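Local coordinates for Rho GTPase-activating protein 15 (Homo sapiens, PDB 3BYI) that switches Rho-type GTPases, Rac1 among them, to their inactive GDP-bound state by activating GTP hydrolysis, here represented by its RhoGAP domain, at residues 100-109 against 143-151. Sequence-based numbering, arbitrary orientation.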
loop_
_atom_site.group_PDB
_atom_site.type_symbol
_atom_site.label_atom_id
_atom_site.label_comp_id
_atom_site.label_asym_id
_atom_site.label_seq_id
_atom_site.Cartn_x
_atom_site.Cartn_y
_atom_site.Cartn_z
ATOM N N PHE A 100 -3.324 -3.567 0.629
ATOM C CA PHE A 100 -2.588 -3.147 1.814
ATOM C C PHE A 100 -3.448 -3.113 3.087
ATOM O O PHE A 100 -2.980 -3.464 4.184
ATOM C CB PHE A 100 -1.916 -1.816 1.579
ATOM C CG PHE A 100 -0.710 -1.916 0.691
ATOM C CD1 PHE A 100 -0.746 -1.432 -0.614
ATOM C CD2 PHE A 100 0.443 -2.528 1.151
ATOM C CE1 PHE A 100 0.357 -1.552 -1.435
ATOM C CE2 PHE A 100 1.559 -2.622 0.357
ATOM C CZ PHE A 100 1.521 -2.137 -0.939
ATOM N N ARG A 101 -4.720 -2.730 2.931
ATOM C CA ARG A 101 -5.653 -2.705 4.059
ATOM C C ARG A 101 -6.001 -4.109 4.550
ATOM O O ARG A 101 -6.294 -4.275 5.717
ATOM C CB ARG A 101 -6.959 -1.935 3.724
ATOM C CG ARG A 101 -6.817 -0.402 3.752
ATOM C CD ARG A 101 -7.957 0.324 2.976
ATOM N NE ARG A 101 -7.605 1.732 2.738
ATOM C CZ ARG A 101 -8.118 2.521 1.787
ATOM N NH1 ARG A 101 -9.054 2.095 0.946
ATOM N NH2 ARG A 101 -7.695 3.776 1.681
ATOM N N GLU A 102 -5.970 -5.096 3.655
ATOM C CA GLU A 102 -6.388 -6.466 4.006
ATOM C C GLU A 102 -5.219 -7.328 4.497
ATOM O O GLU A 102 -5.448 -8.400 4.956
ATOM C CB GLU A 102 -7.162 -7.117 2.828
ATOM C CG GLU A 102 -8.061 -8.249 3.278
ATOM C CD GLU A 102 -8.992 -8.734 2.209
ATOM O OE1 GLU A 102 -9.274 -7.987 1.253
ATOM O OE2 GLU A 102 -9.436 -9.895 2.329
ATOM N N LEU A 103 -3.978 -6.850 4.415
ATOM C CA LEU A 103 -2.839 -7.569 4.974
ATOM C C LEU A 103 -3.163 -7.823 6.411
ATOM O O LEU A 103 -3.701 -6.955 7.034
ATOM C CB LEU A 103 -1.586 -6.703 4.863
ATOM C CG LEU A 103 -1.007 -6.559 3.453
ATOM C CD1 LEU A 103 0.210 -5.663 3.450
ATOM C CD2 LEU A 103 -0.636 -7.897 2.948
ATOM N N PRO A 104 -2.901 -9.031 6.951
ATOM C CA PRO A 104 -3.173 -9.206 8.385
ATOM C C PRO A 104 -2.347 -8.305 9.311
ATOM O O PRO A 104 -2.752 -8.055 10.436
ATOM C CB PRO A 104 -2.839 -10.684 8.648
ATOM C CG PRO A 104 -1.977 -11.088 7.535
ATOM C CD PRO A 104 -2.389 -10.263 6.343
ATOM N N GLU A 105 -1.154 -7.921 8.871
ATOM C CA GLU A 105 -0.316 -6.984 9.594
ATOM C C GLU A 105 -0.057 -5.874 8.571
ATOM O O GLU A 105 0.076 -6.152 7.370
ATOM C CB GLU A 105 0.988 -7.644 10.053
ATOM C CG GLU A 105 1.816 -6.766 10.997
ATOM C CD GLU A 105 3.205 -7.331 11.334
ATOM O OE1 GLU A 105 3.737 -8.204 10.596
ATOM O OE2 GLU A 105 3.771 -6.876 12.360
ATOM N N PRO A 106 -0.062 -4.607 9.018
ATOM C CA PRO A 106 0.266 -3.542 8.071
ATOM C C PRO A 106 1.693 -3.578 7.499
ATOM O O PRO A 106 2.588 -4.187 8.077
ATOM C CB PRO A 106 -0.020 -2.237 8.873
ATOM C CG PRO A 106 -0.241 -2.641 10.283
ATOM C CD PRO A 106 -0.469 -4.109 10.347
ATOM N N LEU A 107 1.894 -2.886 6.367
ATOM C CA LEU A 107 3.214 -2.793 5.739
ATOM C C LEU A 107 4.279 -2.341 6.742
ATOM O O LEU A 107 5.400 -2.844 6.742
ATOM C CB LEU A 107 3.186 -1.837 4.543
ATOM C CG LEU A 107 4.463 -1.704 3.679
ATOM C CD1 LEU A 107 4.902 -3.043 3.130
ATOM C CD2 LEU A 107 4.268 -0.666 2.533
ATOM N N PHE A 108 3.909 -1.371 7.564
ATOM C CA PHE A 108 4.742 -0.923 8.664
ATOM C C PHE A 108 4.406 -1.816 9.848
ATOM O O PHE A 108 3.298 -1.676 10.422
ATOM C CB PHE A 108 4.400 0.536 9.010
ATOM C CG PHE A 108 4.916 1.530 8.017
ATOM C CD1 PHE A 108 4.326 1.657 6.755
ATOM C CD2 PHE A 108 5.980 2.341 8.336
ATOM C CE1 PHE A 108 4.794 2.570 5.839
ATOM C CE2 PHE A 108 6.468 3.245 7.421
ATOM C CZ PHE A 108 5.871 3.376 6.176
ATOM N N PRO A 109 5.320 -2.742 10.223
ATOM C CA PRO A 109 4.926 -3.630 11.292
ATOM C C PRO A 109 4.629 -2.897 12.602
ATOM O O PRO A 109 5.283 -1.907 12.954
ATOM C CB PRO A 109 6.129 -4.589 11.433
ATOM C CG PRO A 109 6.880 -4.457 10.102
ATOM C CD PRO A 109 6.693 -3.029 9.756
ATOM N N ASN A 143 9.006 -6.035 3.563
ATOM C CA ASN A 143 8.402 -4.756 4.006
ATOM C C ASN A 143 9.209 -3.572 3.482
ATOM O O ASN A 143 8.664 -2.651 2.943
ATOM C CB ASN A 143 8.276 -4.705 5.547
ATOM C CG ASN A 143 7.464 -5.857 6.106
ATOM O OD1 ASN A 143 7.910 -7.006 6.107
ATOM N ND2 ASN A 143 6.263 -5.554 6.591
ATOM N N ARG A 144 10.523 -3.636 3.642
ATOM C CA ARG A 144 11.424 -2.644 3.081
ATOM C C ARG A 144 11.309 -2.536 1.549
ATOM O O ARG A 144 11.223 -1.450 1.018
ATOM C CB ARG A 144 12.870 -3.000 3.431
ATOM C CG ARG A 144 13.882 -2.123 2.666
ATOM C CD ARG A 144 15.300 -2.243 3.170
ATOM N NE ARG A 144 15.791 -3.589 3.017
ATOM C CZ ARG A 144 15.858 -4.498 3.986
ATOM N NH1 ARG A 144 15.471 -4.244 5.235
ATOM N NH2 ARG A 144 16.323 -5.684 3.688
ATOM N N ASP A 145 11.401 -3.665 0.836
ATOM C CA ASP A 145 11.381 -3.618 -0.614
ATOM C C ASP A 145 10.038 -3.168 -1.187
ATOM O O ASP A 145 9.999 -2.487 -2.212
ATOM C CB ASP A 145 11.747 -4.967 -1.224
ATOM C CG ASP A 145 13.176 -5.350 -0.983
ATOM O OD1 ASP A 145 13.969 -4.532 -0.448
ATOM O OD2 ASP A 145 13.499 -6.501 -1.320
ATOM N N THR A 146 8.951 -3.579 -0.547
ATOM C CA THR A 146 7.604 -3.118 -0.933
ATOM C C THR A 146 7.390 -1.592 -0.633
ATOM O O THR A 146 6.785 -0.856 -1.432
ATOM C CB THR A 146 6.557 -4.024 -0.268
ATOM O OG1 THR A 146 6.801 -5.346 -0.725
ATOM C CG2 THR A 146 5.078 -3.652 -0.602
ATOM N N MET A 147 7.908 -1.121 0.500
ATOM C CA MET A 147 7.925 0.316 0.776
ATOM C C MET A 147 8.686 1.081 -0.273
ATOM O O MET A 147 8.232 2.116 -0.737
ATOM C CB MET A 147 8.586 0.614 2.129
ATOM C CG MET A 147 7.692 0.326 3.320
ATOM S SD MET A 147 8.523 0.751 4.819
ATOM C CE MET A 147 7.551 -0.176 6.030
ATOM N N LYS A 148 9.866 0.598 -0.635
ATOM C CA LYS A 148 10.668 1.291 -1.652
ATOM C C LYS A 148 9.927 1.403 -2.982
ATOM O O LYS A 148 9.850 2.473 -3.569
ATOM C CB LYS A 148 11.992 0.589 -1.868
ATOM C CG LYS A 148 12.958 1.382 -2.734
ATOM C CD LYS A 148 14.264 0.674 -2.923
ATOM C CE LYS A 148 15.244 1.530 -3.755
ATOM N NZ LYS A 148 16.663 1.178 -3.388
ATOM N N VAL A 149 9.376 0.290 -3.447
ATOM C CA VAL A 149 8.637 0.273 -4.700
ATOM C C VAL A 149 7.388 1.209 -4.617
ATOM O O VAL A 149 7.156 2.018 -5.517
ATOM C CB VAL A 149 8.295 -1.204 -5.104
ATOM C CG1 VAL A 149 7.206 -1.274 -6.126
ATOM C CG2 VAL A 149 9.542 -1.944 -5.626
ATOM N N LEU A 150 6.600 1.110 -3.550
ATOM C CA LEU A 150 5.401 1.930 -3.434
ATOM C C LEU A 150 5.737 3.431 -3.280
ATOM O O LEU A 150 5.238 4.254 -4.008
ATOM C CB LEU A 150 4.516 1.434 -2.290
ATOM C CG LEU A 150 3.250 2.248 -2.019
ATOM C CD1 LEU A 150 2.228 2.164 -3.145
ATOM C CD2 LEU A 150 2.678 1.803 -0.718
ATOM N N PHE A 151 6.581 3.793 -2.329
ATOM C CA PHE A 151 6.951 5.197 -2.173
ATOM C C PHE A 151 7.674 5.777 -3.403
ATOM O O PHE A 151 7.477 6.926 -3.748
ATOM C CB PHE A 151 7.748 5.399 -0.886
ATOM C CG PHE A 151 6.891 5.287 0.344
ATOM C CD1 PHE A 151 7.038 4.229 1.227
ATOM C CD2 PHE A 151 5.913 6.232 0.586
ATOM C CE1 PHE A 151 6.231 4.117 2.339
ATOM C CE2 PHE A 151 5.086 6.127 1.683
ATOM C CZ PHE A 151 5.246 5.060 2.562
HETATM O O HOH W 1 3.900 -6.678 7.352
#
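The amide nitrogen ND2 of Asn143 is gripped twice: it donates a nearly straight bond (173°) to the carbonyl O of Leu107 at 2.8 Å, and a second to a water that in turn donates to the carbonyl O of Pro106. The Leu107 oxygen lies in the plane of the amide, while OD1 accepts from His25, so both ends of the group are held and its rotation is fixed. Leu107 itself, with CG anti to the backbone N (chi1 -175°), sends CD1 to Thr146 CG2 at 3.8 Å and CD2 to Met147 CG at 3.7 Å. In this all-helical RhoGAP domain the contact seats the end of the loop joining helix 89-102 to helix 110-120, at Leu107-Pro109, against helix 141-159. Beyond Leu107, the extended Met147 chain sets CE over the centre of the Phe108 ring, 3.6 Å from the centroid, a CH-pi contact; SD, over the same face, adds a Met-aromatic one, and Phe151 CE1 meets that ring at its edge. Replacing Phe108 with an alanine is likely to leave the Met147 methyl without its aromatic floor and open a gap beside Phe151. At the other flank, Thr146 CG2 abuts the edge of the Phe100 ring, 3.8 Å from CE2.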